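Local coordinates for Lmo2119 protein (Listeria monocytogenes serovar 1/2a, PDB 5HQH), which is of unknown function, this fragment being a YbbR-like domain of a longer protein that carries a signal sequence, at residues K19-K24 / D55-A60; V72-K77 / V85-A90. One frame throughout, in Å; residues are numbered along the deposited sequence. Where two conformers were deposited one is given.

Contact 1: residues K19-K24 / D55-A60; sequences KVYYDK and DFTVYA
K19 lies beside Y59 and V20 beside A60 as parallel beta bridges, the CA atoms of K19 and Y59 being 4.5 Å apart while the short strand axes are inclined at 42°. This is the parallel pairing of strands 9-21 and 57-61 in the mixed sheet of the YbbR-like domain. Three backbone bonds define it: K19 N to V58 O, A60 N to K19 O (2.9 Å between N and O) and Y21 N to A60 O. A60 O also receives a CA-H...O contact from V20 CA. On the face that carries K19 and Y59, the Y21 and Y59 side chains cross at about a right angle. Y21 CG stands anti to its own carbonyl carbon (chi1 -54°), and the ring brings CE2 to 3.5 Å from Y59 CB. The two ring planes meet at 47°, an oblique pairing with centroids 5.5 Å apart. V20 and A60 occupy the other face, where I32 touches both. The T57 hydroxyl is engaged elsewhere, its OG1 bonded to OD2 of D78, and the methyl CG2 faces strand 9-21. Standing anti to the backbone N, T57 CG2 is approached by two side chains, with K19 CG at 3.9 Å and Y21 OH at 3.8 Å.

Contact 2: residues V72-K77 / V85-A90; sequences VKLQVK and VKVNPA
L74 and A90 share the direct hydrogen bond of this contact, L74 N to A90 O at 2.9 Å. The same oxygen accepts a second bond from a water, which also donates to L74 O, 2.7 Å from the water oxygen, and accepts from K73 NZ. The K73 chain runs extended from CB to CE and bends at chi4 (61°), which turns NZ to this water; on the way CG passes 3.6 Å from A90 O. Farther along, side-chain packing takes over. L74 CD1 lies 3.9 Å from V87 CG1, the L74 and V87 side chains crossing at about a right angle. The same methyl also meets a carbonyl oxygen, with L74 CD1 3.5 Å from P89 O. V76 CG2 reaches both V87 CG2, at 3.6 Å, and V85 CG1, at 3.8 Å. Alternation along the strand puts V85 and V87 on one side and K86 and N88 on the other. The peptide bond before P89 is cis, and it falls where strand 84-98 is interrupted, just before A90. The two segments belong to the beta hairpin of strands 68-77 and 84-98, neither of which runs unbroken. Outward, V36, V38 and L40 of strand 35-42 pack on V85, V87 and P89, while L74 touches V18 of strand 9-21 and A60 of strand 57-61.

In the fold
Contacts 1 and 2 have centres about 11 Å apart and meet through neighbouring strands 57-61 and 68-77 of one mixed sheet. Two probable backbone hydrogen bonds join them directly, Y59 O to Q75 N and T57 N to K77 O, each with 2.9 Å between the named atoms. Side chains add to the junction: K77 CG packs 3.5 Å from Y59 CE1, and K77 CE lies equally near Y21 OH. Along the chain contact 1 closes before contact 2 opens, so parallel pairing is followed by the hairpin. Each centre is about 6 Å from that of the chain, and all four segments belong to the YbbR-like domain.

Contact 1: residues K19-K24 / D55-A60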
loop_
_atom_site.group_PDB
_atom_site.type_symbol
_atom_site.label_atom_id
_atom_site.label_comp_id
_atom_site.label_asym_id
_atom_site.label_seq_id
_atom_site.Cartn_x
_atom_site.Cartn_y
_atom_site.Cartn_z
ATOM N N LYS A 19 3.860 -1.362 -2.269
ATOM C CA LYS A 19 4.212 -2.682 -2.730
ATOM C C LYS A 19 2.936 -3.340 -3.246
ATOM O O LYS A 19 1.831 -3.032 -2.789
ATOM C CB LYS A 19 4.793 -3.526 -1.580
ATOM C CG LYS A 19 6.012 -2.919 -0.924
ATOM C CD LYS A 19 7.261 -3.155 -1.709
ATOM C CE LYS A 19 8.471 -2.506 -1.046
ATOM N NZ LYS A 19 8.501 -1.026 -1.318
ATOM N N VAL A 20 3.080 -4.260 -4.209
ATOM C CA VAL A 20 1.940 -4.944 -4.807
ATOM C C VAL A 20 2.223 -6.443 -4.869
ATOM O O VAL A 20 3.182 -6.848 -5.483
ATOM C CB VAL A 20 1.647 -4.442 -6.247
ATOM C CG1 VAL A 20 0.258 -4.935 -6.674
ATOM C CG2 VAL A 20 1.726 -2.929 -6.338
ATOM N N TYR A 21 1.351 -7.238 -4.249
ATOM C CA TYR A 21 1.504 -8.672 -4.124
ATOM C C TYR A 21 0.445 -9.375 -4.941
ATOM O O TYR A 21 -0.731 -9.029 -4.861
ATOM C CB TYR A 21 1.390 -9.084 -2.650
ATOM C CG TYR A 21 2.309 -8.365 -1.717
ATOM C CD1 TYR A 21 3.669 -8.293 -1.939
ATOM C CD2 TYR A 21 1.819 -7.785 -0.545
ATOM C CE1 TYR A 21 4.512 -7.626 -1.022
ATOM C CE2 TYR A 21 2.634 -7.136 0.353
ATOM C CZ TYR A 21 3.979 -7.051 0.128
ATOM O OH TYR A 21 4.786 -6.374 1.077
ATOM N N TYR A 22 0.878 -10.358 -5.728
ATOM C CA TYR A 22 0.007 -11.095 -6.648
ATOM C C TYR A 22 0.765 -12.187 -7.336
ATOM O O TYR A 22 1.959 -12.350 -7.091
ATOM C CB TYR A 22 -0.625 -10.148 -7.675
ATOM C CG TYR A 22 0.290 -9.437 -8.614
ATOM C CD1 TYR A 22 0.857 -8.211 -8.287
ATOM C CD2 TYR A 22 0.548 -9.940 -9.880
ATOM C CE1 TYR A 22 1.649 -7.513 -9.194
ATOM C CE2 TYR A 22 1.316 -9.245 -10.781
ATOM C CZ TYR A 22 1.869 -8.045 -10.430
ATOM O OH TYR A 22 2.613 -7.320 -11.355
ATOM N N ASP A 23 0.079 -12.952 -8.185
ATOM C CA ASP A 23 0.697 -14.005 -9.000
ATOM C C ASP A 23 1.490 -13.353 -10.116
ATOM O O ASP A 23 0.960 -13.080 -11.189
ATOM C CB ASP A 23 -0.396 -14.932 -9.516
ATOM C CG ASP A 23 0.079 -15.940 -10.525
ATOM O OD1 ASP A 23 1.275 -16.042 -10.818
ATOM O OD2 ASP A 23 -0.769 -16.685 -11.032
ATOM N N LYS A 24 2.777 -13.159 -9.851
ATOM C CA LYS A 24 3.693 -12.539 -10.795
ATOM C C LYS A 24 4.073 -13.471 -11.920
ATOM O O LYS A 24 4.557 -13.033 -12.954
ATOM C CB LYS A 24 4.939 -12.038 -10.045
ATOM C CG LYS A 24 4.552 -10.923 -9.072
ATOM C CD LYS A 24 5.557 -10.588 -8.011
ATOM C CE LYS A 24 5.016 -9.439 -7.166
ATOM N NZ LYS A 24 4.828 -8.193 -7.962
ATOM N N ASP A 55 9.961 2.223 8.123
ATOM C CA ASP A 55 10.051 0.766 8.052
ATOM C C ASP A 55 8.695 0.059 8.003
ATOM O O ASP A 55 8.630 -1.184 7.968
ATOM C CB ASP A 55 10.998 0.193 9.126
ATOM C CG ASP A 55 10.642 0.579 10.534
ATOM O OD1 ASP A 55 9.872 1.531 10.783
ATOM O OD2 ASP A 55 11.196 -0.046 11.443
ATOM N N PHE A 56 7.621 0.837 7.988
ATOM C CA PHE A 56 6.279 0.278 7.734
ATOM C C PHE A 56 6.156 0.078 6.235
ATOM O O PHE A 56 6.929 0.640 5.447
ATOM C CB PHE A 56 5.187 1.182 8.248
ATOM C CG PHE A 56 5.283 2.610 7.752
ATOM C CD1 PHE A 56 4.663 2.980 6.569
ATOM C CD2 PHE A 56 5.998 3.590 8.453
ATOM C CE1 PHE A 56 4.785 4.269 6.088
ATOM C CE2 PHE A 56 6.119 4.867 7.973
ATOM C CZ PHE A 56 5.481 5.221 6.785
ATOM N N THR A 57 5.186 -0.738 5.844
ATOM C CA THR A 57 5.000 -1.134 4.446
ATOM C C THR A 57 3.575 -0.944 4.027
ATOM O O THR A 57 2.694 -1.540 4.624
ATOM C CB THR A 57 5.337 -2.623 4.288
ATOM O OG1 THR A 57 6.698 -2.849 4.731
ATOM C CG2 THR A 57 5.147 -3.083 2.866
ATOM N N VAL A 58 3.336 -0.091 3.014
ATOM C CA VAL A 58 2.013 0.091 2.427
ATOM C C VAL A 58 1.924 -0.868 1.249
ATOM O O VAL A 58 2.868 -0.968 0.471
ATOM C CB VAL A 58 1.797 1.525 1.918
ATOM C CG1 VAL A 58 0.404 1.671 1.319
ATOM C CG2 VAL A 58 1.998 2.520 3.047
ATOM N N TYR A 59 0.819 -1.602 1.170
ATOM C CA TYR A 59 0.678 -2.598 0.129
ATOM C C TYR A 59 -0.738 -2.771 -0.385
ATOM O O TYR A 59 -1.720 -2.551 0.321
ATOM C CB TYR A 59 1.208 -3.947 0.606
ATOM C CG TYR A 59 0.481 -4.604 1.779
ATOM C CD1 TYR A 59 0.735 -4.195 3.078
ATOM C CD2 TYR A 59 -0.379 -5.694 1.599
ATOM C CE1 TYR A 59 0.119 -4.794 4.147
ATOM C CE2 TYR A 59 -0.989 -6.306 2.692
ATOM C CZ TYR A 59 -0.712 -5.865 3.963
ATOM O OH TYR A 59 -1.299 -6.509 5.040
ATOM N N ALA A 60 -0.797 -3.221 -1.641
ATOM C CA ALA A 60 -2.020 -3.675 -2.296
ATOM C C ALA A 60 -1.857 -5.190 -2.424
ATOM O O ALA A 60 -0.971 -5.667 -3.132
ATOM C CB ALA A 60 -2.218 -3.026 -3.675
#

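Contact 2: residues V72-K77 / V85-A90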
loop_
_atom_site.group_PDB
_atom_site.type_symbol
_atom_site.label_atom_id
_atom_site.label_comp_id
_atom_site.label_asym_id
_atom_site.label_seq_id
_atom_site.Cartn_x
_atom_site.Cartn_y
_atom_site.Cartn_z
ATOM N N VAL A 72 -9.021 -1.876 -4.993
ATOM C CA VAL A 72 -8.342 -2.503 -3.844
ATOM C C VAL A 72 -8.023 -1.481 -2.772
ATOM O O VAL A 72 -7.544 -0.394 -3.063
ATOM C CB VAL A 72 -7.059 -3.265 -4.279
ATOM C CG1 VAL A 72 -6.021 -2.342 -4.914
ATOM C CG2 VAL A 72 -6.438 -4.024 -3.110
ATOM N N LYS A 73 -8.326 -1.825 -1.514
ATOM C CA LYS A 73 -7.971 -0.958 -0.391
ATOM C C LYS A 73 -6.508 -1.226 0.007
ATOM O O LYS A 73 -6.091 -2.362 0.166
ATOM C CB LYS A 73 -8.858 -1.239 0.834
ATOM C CG LYS A 73 -8.566 -0.320 2.017
ATOM C CD LYS A 73 -9.508 -0.549 3.176
ATOM C CE LYS A 73 -9.045 0.182 4.415
ATOM N NZ LYS A 73 -8.961 1.645 4.266
ATOM N N LEU A 74 -5.754 -0.151 0.189
ATOM C CA LEU A 74 -4.358 -0.235 0.610
ATOM C C LEU A 74 -4.248 -0.542 2.086
ATOM O O LEU A 74 -4.999 -0.052 2.907
ATOM C CB LEU A 74 -3.636 1.072 0.253
ATOM C CG LEU A 74 -3.619 1.403 -1.253
ATOM C CD1 LEU A 74 -2.796 2.642 -1.466
ATOM C CD2 LEU A 74 -3.100 0.237 -2.095
ATOM N N GLN A 75 -3.302 -1.424 2.410
ATOM C CA GLN A 75 -3.068 -1.894 3.782
ATOM C C GLN A 75 -1.706 -1.437 4.263
ATOM O O GLN A 75 -0.855 -1.061 3.457
ATOM C CB GLN A 75 -3.181 -3.402 3.820
ATOM C CG GLN A 75 -4.567 -3.933 3.494
ATOM C CD GLN A 75 -4.600 -5.431 3.478
ATOM O OE1 GLN A 75 -4.589 -6.076 2.406
ATOM N NE2 GLN A 75 -4.568 -6.019 4.645
ATOM N N VAL A 76 -1.485 -1.552 5.573
ATOM C CA VAL A 76 -0.204 -1.195 6.182
ATOM C C VAL A 76 0.210 -2.303 7.139
ATOM O O VAL A 76 -0.591 -2.799 7.957
ATOM C CB VAL A 76 -0.228 0.141 6.923
ATOM C CG1 VAL A 76 1.181 0.513 7.394
ATOM C CG2 VAL A 76 -0.845 1.234 6.068
ATOM N N LYS A 77 1.461 -2.741 7.022
ATOM C CA LYS A 77 2.028 -3.752 7.914
ATOM C C LYS A 77 3.414 -3.299 8.350
ATOM O O LYS A 77 3.899 -2.249 7.947
ATOM C CB LYS A 77 2.042 -5.146 7.273
ATOM C CG LYS A 77 3.000 -5.319 6.101
ATOM C CD LYS A 77 2.827 -6.692 5.457
ATOM C CE LYS A 77 3.933 -7.033 4.456
ATOM N NZ LYS A 77 5.234 -7.388 5.122
ATOM N N VAL A 85 -3.047 4.698 11.654
ATOM C CA VAL A 85 -2.498 4.942 10.331
ATOM C C VAL A 85 -3.585 5.055 9.282
ATOM O O VAL A 85 -4.554 4.286 9.305
ATOM C CB VAL A 85 -1.537 3.785 9.906
ATOM C CG1 VAL A 85 -0.864 4.097 8.595
ATOM C CG2 VAL A 85 -0.494 3.515 10.990
ATOM N N LYS A 86 -3.433 6.013 8.369
ATOM C CA LYS A 86 -4.356 6.080 7.210
ATOM C C LYS A 86 -3.538 6.426 5.985
ATOM O O LYS A 86 -2.472 7.046 6.067
ATOM C CB LYS A 86 -5.557 7.011 7.350
ATOM C CG LYS A 86 -5.177 8.425 7.672
ATOM C CD LYS A 86 -6.397 9.334 7.657
ATOM C CE LYS A 86 -6.014 10.684 8.222
ATOM N NZ LYS A 86 -7.063 11.720 7.978
ATOM N N VAL A 87 -4.045 6.009 4.844
ATOM C CA VAL A 87 -3.337 6.130 3.598
ATOM C C VAL A 87 -4.214 6.925 2.639
ATOM O O VAL A 87 -5.452 6.711 2.586
ATOM C CB VAL A 87 -3.085 4.730 3.016
ATOM C CG1 VAL A 87 -2.308 4.801 1.725
ATOM C CG2 VAL A 87 -2.366 3.830 4.020
ATOM N N ASN A 88 -3.595 7.821 1.879
ATOM C CA ASN A 88 -4.306 8.646 0.892
ATOM C C ASN A 88 -3.612 8.507 -0.461
ATOM O O ASN A 88 -2.440 8.924 -0.577
ATOM C CB ASN A 88 -4.268 10.108 1.327
ATOM C CG ASN A 88 -4.894 11.044 0.314
ATOM O OD1 ASN A 88 -5.659 10.610 -0.523
ATOM N ND2 ASN A 88 -4.508 12.298 0.355
ATOM N N PRO A 89 -4.251 7.932 -1.481
ATOM C CA PRO A 89 -5.620 7.427 -1.470
ATOM C C PRO A 89 -5.798 6.125 -0.686
ATOM O O PRO A 89 -4.860 5.317 -0.607
ATOM C CB PRO A 89 -5.861 7.115 -2.958
ATOM C CG PRO A 89 -4.525 6.757 -3.468
ATOM C CD PRO A 89 -3.613 7.741 -2.796
ATOM N N ALA A 90 -6.973 5.935 -0.086
ATOM C CA ALA A 90 -7.230 4.705 0.692
ATOM C C ALA A 90 -7.501 3.500 -0.176
ATOM O O ALA A 90 -7.139 2.400 0.188
ATOM C CB ALA A 90 -8.394 4.912 1.636
HETATM O O HOH W 1 -6.304 2.290 2.896
#